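PDB 2PRR: alkylhydroperoxidase AhpD core: uncharacterized peroxidase-related protein from Ralstonia eutropha, which probably acts as a peroxidase or alkylhydroperoxidase of the AhpD type, within the carboxymuconolactone decarboxylase family. Local coordinates for residues A35-N40 with N184-L189; N85-C90 with R174-I179. One frame throughout, in Å; residues are numbered along the deposited sequence.

Contact 1 (A35-N40 with N184-L189); sequences AGFVPN and NDEFFL
N184 meets the turn V38-N40 much as one peptide group meets another, both ends of its amide being used against the backbone. N184 OD1 accepts from N40 N at 2.9 Å; N40 N lies in the carbonyl plane of the N184 amide, on a lone pair of OD1, and the bond is fairly straight at 155°. N184 ND2 gives to V38 O at 3.1 Å, a more bent bond in which the donor stands above the carbonyl plane of V38. A weak third bond runs from N184 ND2 to N40 OD1 (3.0 Å), while N40 ND2 turns to R182 O. With two acceptors and a donor around the N184 amide, the bonds restrict its rotation, and P39 is held between the two gripped backbone positions.

Beneath this polar knot the packing is aromatic. F37 points the CZ corner of its ring at one face of F187, an edge-to-face pair with centroids 5.2 Å apart and planes at 73°. P39 CB reaches the rim of the same ring, 4.0 Å from F187 CZ. In this all-helical fold the connection between helices 22-35 and 40-45, begun by G36 with positive phi, packs against the short, weakly bonded helix 185-189. F187 continues inward to A93 and A96 of helix 88-102.

The outer side is looser. F37 is only partly buried, its CG set between the backbone N and carbonyl carbon (chi1 71°), which swings the ring out to the helix. There E186 lies along one ring face: E186 CB makes a CH-pi contact 4.0 Å from the centroid of the F37 ring, and the chain bends at chi2 to lay the carboxylate nearly parallel to the ring, with E186 OE2 3.8 Å from F37 CB.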
ATOM      1  N   ALA D  35       7.777  22.321  34.399  1.00 52.20           N
ATOM      2  CA  ALA D  35       6.519  22.120  33.633  1.00 50.42           C
ATOM      3  C   ALA D  35       5.264  22.084  34.496  1.00 49.63           C
ATOM      4  O   ALA D  35       4.173  22.346  33.990  1.00 49.64           O
ATOM      5  CB  ALA D  35       6.588  20.842  32.819  1.00 50.95           C
ATOM      6  N   GLY D  36       5.412  21.735  35.778  1.00 48.23           N
ATOM      7  CA  GLY D  36       4.285  21.624  36.703  1.00 46.42           C
ATOM      8  C   GLY D  36       3.746  20.203  36.735  1.00 46.02           C
ATOM      9  O   GLY D  36       2.827  19.883  37.501  1.00 46.79           O
ATOM     10  N   PHE D  37       4.317  19.335  35.911  1.00 43.89           N
ATOM     11  CA  PHE D  37       3.869  17.966  35.841  1.00 42.22           C
ATOM     12  C   PHE D  37       4.962  17.200  35.145  1.00 40.67           C
ATOM     13  O   PHE D  37       5.797  17.782  34.454  1.00 39.54           O
ATOM     14  CB  PHE D  37       2.536  17.851  35.062  1.00 42.62           C
ATOM     15  CG  PHE D  37       2.663  18.095  33.575  1.00 40.69           C
ATOM     16  CD1 PHE D  37       2.759  19.384  33.075  1.00 45.98           C
ATOM     17  CD2 PHE D  37       2.668  17.036  32.677  1.00 40.66           C
ATOM     18  CE1 PHE D  37       2.875  19.616  31.712  1.00 41.85           C
ATOM     19  CE2 PHE D  37       2.779  17.267  31.320  1.00 39.08           C
ATOM     20  CZ  PHE D  37       2.882  18.558  30.837  1.00 39.53           C
ATOM     21  N   VAL D  38       4.951  15.890  35.320  1.00 40.73           N
ATOM     22  CA  VAL D  38       5.945  15.059  34.693  1.00 40.29           C
ATOM     23  C   VAL D  38       5.334  14.402  33.476  1.00 37.63           C
ATOM     24  O   VAL D  38       4.431  13.572  33.618  1.00 36.86           O
ATOM     25  CB  VAL D  38       6.484  13.962  35.634  1.00 40.47           C
ATOM     26  CG1 VAL D  38       7.512  13.075  34.872  1.00 42.28           C
ATOM     27  CG2 VAL D  38       7.131  14.596  36.887  1.00 39.45           C
ATOM     28  N   PRO D  39       5.799  14.794  32.280  1.00 36.65           N
ATOM     29  CA  PRO D  39       5.354  14.117  31.072  1.00 35.78           C
ATOM     30  C   PRO D  39       5.502  12.627  31.267  1.00 34.88           C
ATOM     31  O   PRO D  39       6.483  12.165  31.832  1.00 34.08           O
ATOM     32  CB  PRO D  39       6.318  14.621  30.020  1.00 35.42           C
ATOM     33  CG  PRO D  39       6.648  15.997  30.492  1.00 37.99           C
ATOM     34  CD  PRO D  39       6.705  15.908  31.971  1.00 35.27           C
ATOM     35  N   ASN D  40       4.532  11.868  30.789  1.00 35.89           N
ATOM     36  CA  ASN D  40       4.518  10.432  31.041  1.00 34.28           C
ATOM     37  C   ASN D  40       5.637   9.626  30.407  1.00 32.86           C
ATOM     38  O   ASN D  40       5.918   8.524  30.857  1.00 33.89           O
ATOM     39  CB  ASN D  40       3.122   9.860  30.738  1.00 33.43           C
ATOM     40  CG  ASN D  40       2.059  10.387  31.708  1.00 34.67           C
ATOM     41  OD1 ASN D  40       2.370  10.787  32.856  1.00 30.46           O
ATOM     42  ND2 ASN D  40       0.806  10.419  31.251  1.00 23.05           N
ATOM     43  N   ASN D 184      -0.290  13.230  28.634  1.00 33.15           N
ATOM     44  CA  ASN D 184      -0.834  13.925  29.781  1.00 34.14           C
ATOM     45  C   ASN D 184      -1.944  14.874  29.354  1.00 34.88           C
ATOM     46  O   ASN D 184      -1.953  15.364  28.230  1.00 35.69           O
ATOM     47  CB  ASN D 184       0.258  14.722  30.516  1.00 34.07           C
ATOM     48  CG  ASN D 184       1.467  13.898  30.839  1.00 30.07           C
ATOM     49  OD1 ASN D 184       2.241  13.512  29.944  1.00 29.66           O
ATOM     50  ND2 ASN D 184       1.679  13.655  32.117  1.00 32.16           N
ATOM     51  N   ASP D 185      -2.876  15.126  30.269  1.00 36.17           N
ATOM     52  CA  ASP D 185      -4.027  15.984  30.010  1.00 36.83           C
ATOM     53  C   ASP D 185      -3.622  17.396  29.654  1.00 35.89           C
ATOM     54  O   ASP D 185      -4.271  18.051  28.856  1.00 35.71           O
ATOM     55  CB  ASP D 185      -4.943  16.046  31.253  1.00 39.32           C
ATOM     56  CG  ASP D 185      -5.733  14.756  31.499  1.00 41.77           C
ATOM     57  OD1 ASP D 185      -5.590  13.767  30.741  1.00 42.38           O
ATOM     58  OD2 ASP D 185      -6.509  14.751  32.480  1.00 43.23           O
ATOM     59  N   GLU D 186      -2.545  17.856  30.261  1.00 37.31           N
ATOM     60  CA  GLU D 186      -2.080  19.214  30.086  1.00 38.12           C
ATOM     61  C   GLU D 186      -1.650  19.518  28.657  1.00 38.97           C
ATOM     62  O   GLU D 186      -1.801  20.650  28.200  1.00 40.94           O
ATOM     63  CB  GLU D 186      -0.906  19.518  31.016  1.00 39.59           C
ATOM     64  CG  GLU D 186      -1.208  19.463  32.511  1.00 38.84           C
ATOM     65  CD  GLU D 186      -1.242  18.060  33.076  1.00 42.08           C
ATOM     66  OE1 GLU D 186      -1.286  17.069  32.301  1.00 46.18           O
ATOM     67  OE2 GLU D 186      -1.236  17.950  34.308  1.00 45.29           O
ATOM     68  N   PHE D 187      -1.101  18.532  27.959  1.00 37.96           N
ATOM     69  CA  PHE D 187      -0.664  18.752  26.580  1.00 38.03           C
ATOM     70  C   PHE D 187      -1.790  19.115  25.612  1.00 38.27           C
ATOM     71  O   PHE D 187      -1.574  19.937  24.718  1.00 40.00           O
ATOM     72  CB  PHE D 187       0.066  17.523  26.016  1.00 37.23           C
ATOM     73  CG  PHE D 187       1.405  17.256  26.646  1.00 36.63           C
ATOM     74  CD1 PHE D 187       2.381  18.251  26.688  1.00 30.02           C
ATOM     75  CD2 PHE D 187       1.725  15.987  27.104  1.00 32.89           C
ATOM     76  CE1 PHE D 187       3.613  18.006  27.228  1.00 35.10           C
ATOM     77  CE2 PHE D 187       2.963  15.735  27.652  1.00 37.12           C
ATOM     78  CZ  PHE D 187       3.912  16.758  27.724  1.00 37.42           C
ATOM     79  N   PHE D 188      -2.965  18.494  25.787  1.00 38.54           N
ATOM     80  CA  PHE D 188      -4.120  18.671  24.883  1.00 36.64           C
ATOM     81  C   PHE D 188      -4.566  20.132  24.766  1.00 37.75           C
ATOM     82  O   PHE D 188      -4.923  20.588  23.697  1.00 37.23           O
ATOM     83  CB  PHE D 188      -5.310  17.804  25.323  1.00 34.09           C
ATOM     84  CG  PHE D 188      -5.164  16.301  25.057  1.00 24.74           C
ATOM     85  CD1 PHE D 188      -4.462  15.494  25.911  1.00 28.14           C
ATOM     86  CD2 PHE D 188      -5.845  15.696  24.009  1.00 34.19           C
ATOM     87  CE1 PHE D 188      -4.370  14.114  25.706  1.00 26.60           C
ATOM     88  CE2 PHE D 188      -5.765  14.304  23.779  1.00 22.85           C
ATOM     89  CZ  PHE D 188      -5.036  13.515  24.614  1.00 31.72           C
ATOM     90  N   LEU D 189      -4.497  20.871  25.864  1.00 39.54           N
ATOM     91  CA  LEU D 189      -4.935  22.269  25.906  1.00 41.43           C
ATOM     92  C   LEU D 189      -3.806  23.324  25.819  1.00 40.62           C
ATOM     93  O   LEU D 189      -4.048  24.474  25.460  1.00 40.04           O
ATOM     94  CB  LEU D 189      -5.745  22.461  27.197  1.00 40.22           C
ATOM     95  CG  LEU D 189      -6.450  23.783  27.482  1.00 43.59           C
ATOM     96  CD1 LEU D 189      -7.251  24.333  26.290  1.00 47.06           C
ATOM     97  CD2 LEU D 189      -7.362  23.565  28.687  1.00 44.56           C
TER

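Contact 2 (N85-C90 with R174-I179); sequences NQCLYC and RMANTI
C87 SG rests against the methyl of A176, 3.5 Å from CB, the closest side-chain approach of C87 to helix 156-179. Beside it N177 spreads its amide along the backbone of N85-C87. N177 ND2 makes a weak bond to N85 O at 3.4 Å, and N177 OD1 comes to 3.6 Å from C87 CA. N177 CG lies anti to the carbonyl carbon (chi1 -78°), which leads the amide across the gap to the turn.

Water completes the first shell. One molecule gives to N177 OD1 at 2.8 Å and accepts from L88 N, thereby occupying an N-H of the first helical turn. Two more link N85 to R174, whose planes stand nearly perpendicular: one accepts from N85 ND2 and R174 NH1, the other gives to N85 OD1 and accepts from R174 NH2, both in the guanidinium plane.

The second shell fixes these groups. Q86 ends helix 71-84 in a Schellman motif and turns the chain so that C87 becomes the N-cap of helix 88-102, its SG accepting from C90 N at 3.4 Å. N85 ND2 also bonds N173 OD1, N85 OD1 takes K136 NZ, and R174 NH1 reaches G170 O. The third subunit contributes C135 O to R174 NE and S138 OG to N177 ND2, and sets its own R174 close by, where the surrounding acceptors probably offset the like charges.

C87 and C90 form a CXXC pair at a helix start, the arrangement of the redox motif in AhpD. Their sulfurs, C87 SG and C90 SG, are 3.4 Å apart, too far for a disulfide, so the structure holds the pair unlinked, consistent with a redox-active cysteine pair, as in AhpD, that could cycle with a disulfide.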
ATOM      1  N   ASN D  85       2.995   7.710  11.761  1.00 25.99           N
ATOM      2  CA  ASN D  85       3.084   6.495  12.568  1.00 24.78           C
ATOM      3  C   ASN D  85       1.881   6.334  13.493  1.00 25.23           C
ATOM      4  O   ASN D  85       1.791   5.337  14.234  1.00 24.13           O
ATOM      5  CB  ASN D  85       4.354   6.550  13.451  1.00 26.73           C
ATOM      6  CG  ASN D  85       5.610   6.338  12.661  1.00 33.71           C
ATOM      7  OD1 ASN D  85       5.590   5.708  11.598  1.00 13.88           O
ATOM      8  ND2 ASN D  85       6.723   6.832  13.176  1.00 14.28           N
ATOM      9  N   GLN D  86       0.977   7.321  13.477  1.00 24.72           N
ATOM     10  CA  GLN D  86      -0.183   7.324  14.331  1.00 25.90           C
ATOM     11  C   GLN D  86       0.188   7.113  15.771  1.00 25.89           C
ATOM     12  O   GLN D  86      -0.397   6.276  16.448  1.00 24.72           O
ATOM     13  CB  GLN D  86      -1.195   6.272  13.889  1.00 28.54           C
ATOM     14  CG  GLN D  86      -1.603   6.488  12.464  1.00 29.17           C
ATOM     15  CD  GLN D  86      -2.761   5.662  12.093  1.00 30.05           C
ATOM     16  OE1 GLN D  86      -2.622   4.768  11.282  1.00 28.23           O
ATOM     17  NE2 GLN D  86      -3.922   5.922  12.715  1.00 30.19           N
ATOM     18  N   CYS D  87       1.171   7.886  16.227  1.00 27.22           N
ATOM     19  CA  CYS D  87       1.582   7.833  17.607  1.00 26.23           C
ATOM     20  C   CYS D  87       0.816   8.888  18.377  1.00 28.86           C
ATOM     21  O   CYS D  87       1.081  10.100  18.263  1.00 29.18           O
ATOM     22  CB  CYS D  87       3.072   8.073  17.766  1.00 26.48           C
ATOM     23  SG  CYS D  87       3.611   8.051  19.513  1.00 28.35           S
ATOM     24  N   LEU D  88      -0.110   8.413  19.197  1.00 29.06           N
ATOM     25  CA  LEU D  88      -0.934   9.275  19.996  1.00 29.81           C
ATOM     26  C   LEU D  88      -0.127  10.107  21.012  1.00 28.86           C
ATOM     27  O   LEU D  88      -0.299  11.320  21.064  1.00 28.21           O
ATOM     28  CB  LEU D  88      -2.019   8.423  20.640  1.00 29.41           C
ATOM     29  CG  LEU D  88      -2.987   9.018  21.660  1.00 37.44           C
ATOM     30  CD1 LEU D  88      -3.627  10.345  21.210  1.00 39.15           C
ATOM     31  CD2 LEU D  88      -4.047   7.948  21.936  1.00 35.03           C
ATOM     32  N   TYR D  89       0.753   9.488  21.806  1.00 28.81           N
ATOM     33  CA  TYR D  89       1.546  10.276  22.810  1.00 26.80           C
ATOM     34  C   TYR D  89       2.324  11.398  22.135  1.00 26.67           C
ATOM     35  O   TYR D  89       2.206  12.558  22.510  1.00 27.83           O
ATOM     36  CB  TYR D  89       2.524   9.421  23.676  1.00 21.94           C
ATOM     37  CG  TYR D  89       3.379  10.294  24.655  1.00 25.44           C
ATOM     38  CD1 TYR D  89       4.558  10.912  24.243  1.00 11.44           C
ATOM     39  CD2 TYR D  89       2.972  10.508  25.953  1.00 13.66           C
ATOM     40  CE1 TYR D  89       5.322  11.755  25.124  1.00 27.18           C
ATOM     41  CE2 TYR D  89       3.750  11.344  26.859  1.00 25.46           C
ATOM     42  CZ  TYR D  89       4.906  11.949  26.408  1.00 14.05           C
ATOM     43  OH  TYR D  89       5.662  12.749  27.267  1.00 36.87           O
ATOM     44  N   CYS D  90       3.101  11.051  21.118  1.00 27.02           N
ATOM     45  CA  CYS D  90       3.984  12.010  20.462  1.00 28.55           C
ATOM     46  C   CYS D  90       3.322  13.142  19.710  1.00 29.14           C
ATOM     47  O   CYS D  90       3.772  14.290  19.768  1.00 26.39           O
ATOM     48  CB  CYS D  90       4.953  11.271  19.533  1.00 27.78           C
ATOM     49  SG  CYS D  90       6.081  10.229  20.461  1.00 31.37           S
ATOM     50  N   ARG D 174       7.498   4.117  18.225  1.00 27.80           N
ATOM     51  CA  ARG D 174       7.389   2.671  18.361  1.00 27.54           C
ATOM     52  C   ARG D 174       7.336   2.159  19.798  1.00 28.51           C
ATOM     53  O   ARG D 174       6.623   1.223  20.086  1.00 29.96           O
ATOM     54  CB  ARG D 174       8.491   1.997  17.549  1.00 28.88           C
ATOM     55  CG  ARG D 174       8.161   2.045  16.054  1.00 22.03           C
ATOM     56  CD  ARG D 174       9.238   1.453  15.161  1.00 25.81           C
ATOM     57  NE  ARG D 174       8.864   1.590  13.748  1.00 18.81           N
ATOM     58  CZ  ARG D 174       8.895   2.731  13.066  1.00 27.76           C
ATOM     59  NH1 ARG D 174       9.307   3.874  13.623  1.00 32.09           N
ATOM     60  NH2 ARG D 174       8.506   2.755  11.815  1.00 23.01           N
HETATM   61  N   MSE D 175       8.079   2.783  20.694  1.00 27.70           N
HETATM   62  CA  MSE D 175       8.020   2.443  22.091  1.00 29.03           C
HETATM   63  C   MSE D 175       6.684   2.889  22.687  1.00 28.15           C
HETATM   64  O   MSE D 175       6.026   2.128  23.407  1.00 28.04           O
HETATM   65  CB  MSE D 175       9.171   3.124  22.859  1.00 30.87           C
HETATM   66  CG  MSE D 175      10.527   2.528  22.585  1.00 28.74           C
HETATM   67 SE   MSE D 175      10.664   0.686  23.074  0.75 21.39          SE
HETATM   68  CE  MSE D 175      10.061   0.698  24.809  1.00 31.54           C
ATOM     69  N   ALA D 176       6.319   4.131  22.359  1.00 27.28           N
ATOM     70  CA  ALA D 176       5.095   4.775  22.789  1.00 25.13           C
ATOM     71  C   ALA D 176       3.885   3.969  22.484  1.00 26.59           C
ATOM     72  O   ALA D 176       3.003   3.804  23.349  1.00 25.32           O
ATOM     73  CB  ALA D 176       4.963   6.134  22.116  1.00 25.31           C
ATOM     74  N   ASN D 177       3.840   3.503  21.234  1.00 26.58           N
ATOM     75  CA  ASN D 177       2.732   2.728  20.749  1.00 26.23           C
ATOM     76  C   ASN D 177       2.747   1.354  21.327  1.00 27.79           C
ATOM     77  O   ASN D 177       1.705   0.824  21.605  1.00 32.40           O
ATOM     78  CB  ASN D 177       2.763   2.636  19.219  1.00 24.73           C
ATOM     79  CG  ASN D 177       2.260   3.885  18.535  1.00 15.91           C
ATOM     80  OD1 ASN D 177       1.413   4.573  19.053  1.00 26.26           O
ATOM     81  ND2 ASN D 177       2.711   4.123  17.329  1.00 20.79           N
ATOM     82  N   THR D 178       3.909   0.745  21.495  1.00 29.72           N
ATOM     83  CA  THR D 178       3.953  -0.622  22.016  1.00 29.13           C
ATOM     84  C   THR D 178       3.480  -0.719  23.470  1.00 30.49           C
ATOM     85  O   THR D 178       2.749  -1.650  23.818  1.00 30.84           O
ATOM     86  CB  THR D 178       5.345  -1.250  21.881  1.00 28.22           C
ATOM     87  OG1 THR D 178       5.732  -1.308  20.500  1.00 31.21           O
ATOM     88  CG2 THR D 178       5.336  -2.648  22.440  1.00 29.39           C
ATOM     89  N   ILE D 179       3.883   0.238  24.305  1.00 29.82           N
ATOM     90  CA  ILE D 179       3.544   0.202  25.728  1.00 30.53           C
ATOM     91  C   ILE D 179       2.210   0.908  26.101  1.00 31.17           C
ATOM     92  O   ILE D 179       1.760   0.830  27.251  1.00 33.22           O
ATOM     93  CB  ILE D 179       4.728   0.762  26.621  1.00 29.51           C
ATOM     94  CG1 ILE D 179       4.873   2.269  26.529  1.00 28.50           C
ATOM     95  CG2 ILE D 179       6.074   0.120  26.260  1.00 28.27           C
ATOM     96  CD1 ILE D 179       5.803   2.820  27.635  1.00 29.49           C
TER
HETATM   97  O   HOH W   1       9.396   6.238  11.650  1.00 16.87           O
HETATM   98  O   HOH W   2       7.709   4.903   9.986  1.00 19.51           O
HETATM   99  O   HOH W   3      -1.282   5.397  19.330  1.00 11.12           O

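In the fold
Along the chain the segments come in the order 35-40, 85-90, 174-179, 184-189, so contact 1 brackets contact 2. Their centres lie 16 Å apart, contact 2 deeper in the chain. Helix 156-179 carries one side of contact 2 and is followed by helix 185-189 of contact 1, while helix 88-102 starts in contact 2 and its flank receives F187. Y89 joins the two directly, its OH 3.4 Å from P39 CB. The loop before helix 40-45 and the C-terminal helix thus pack against the helix that bears the CXXC motif. Both contacts border the second subunit and contact 2 also meets the third, tying this core to the six-chain assembly.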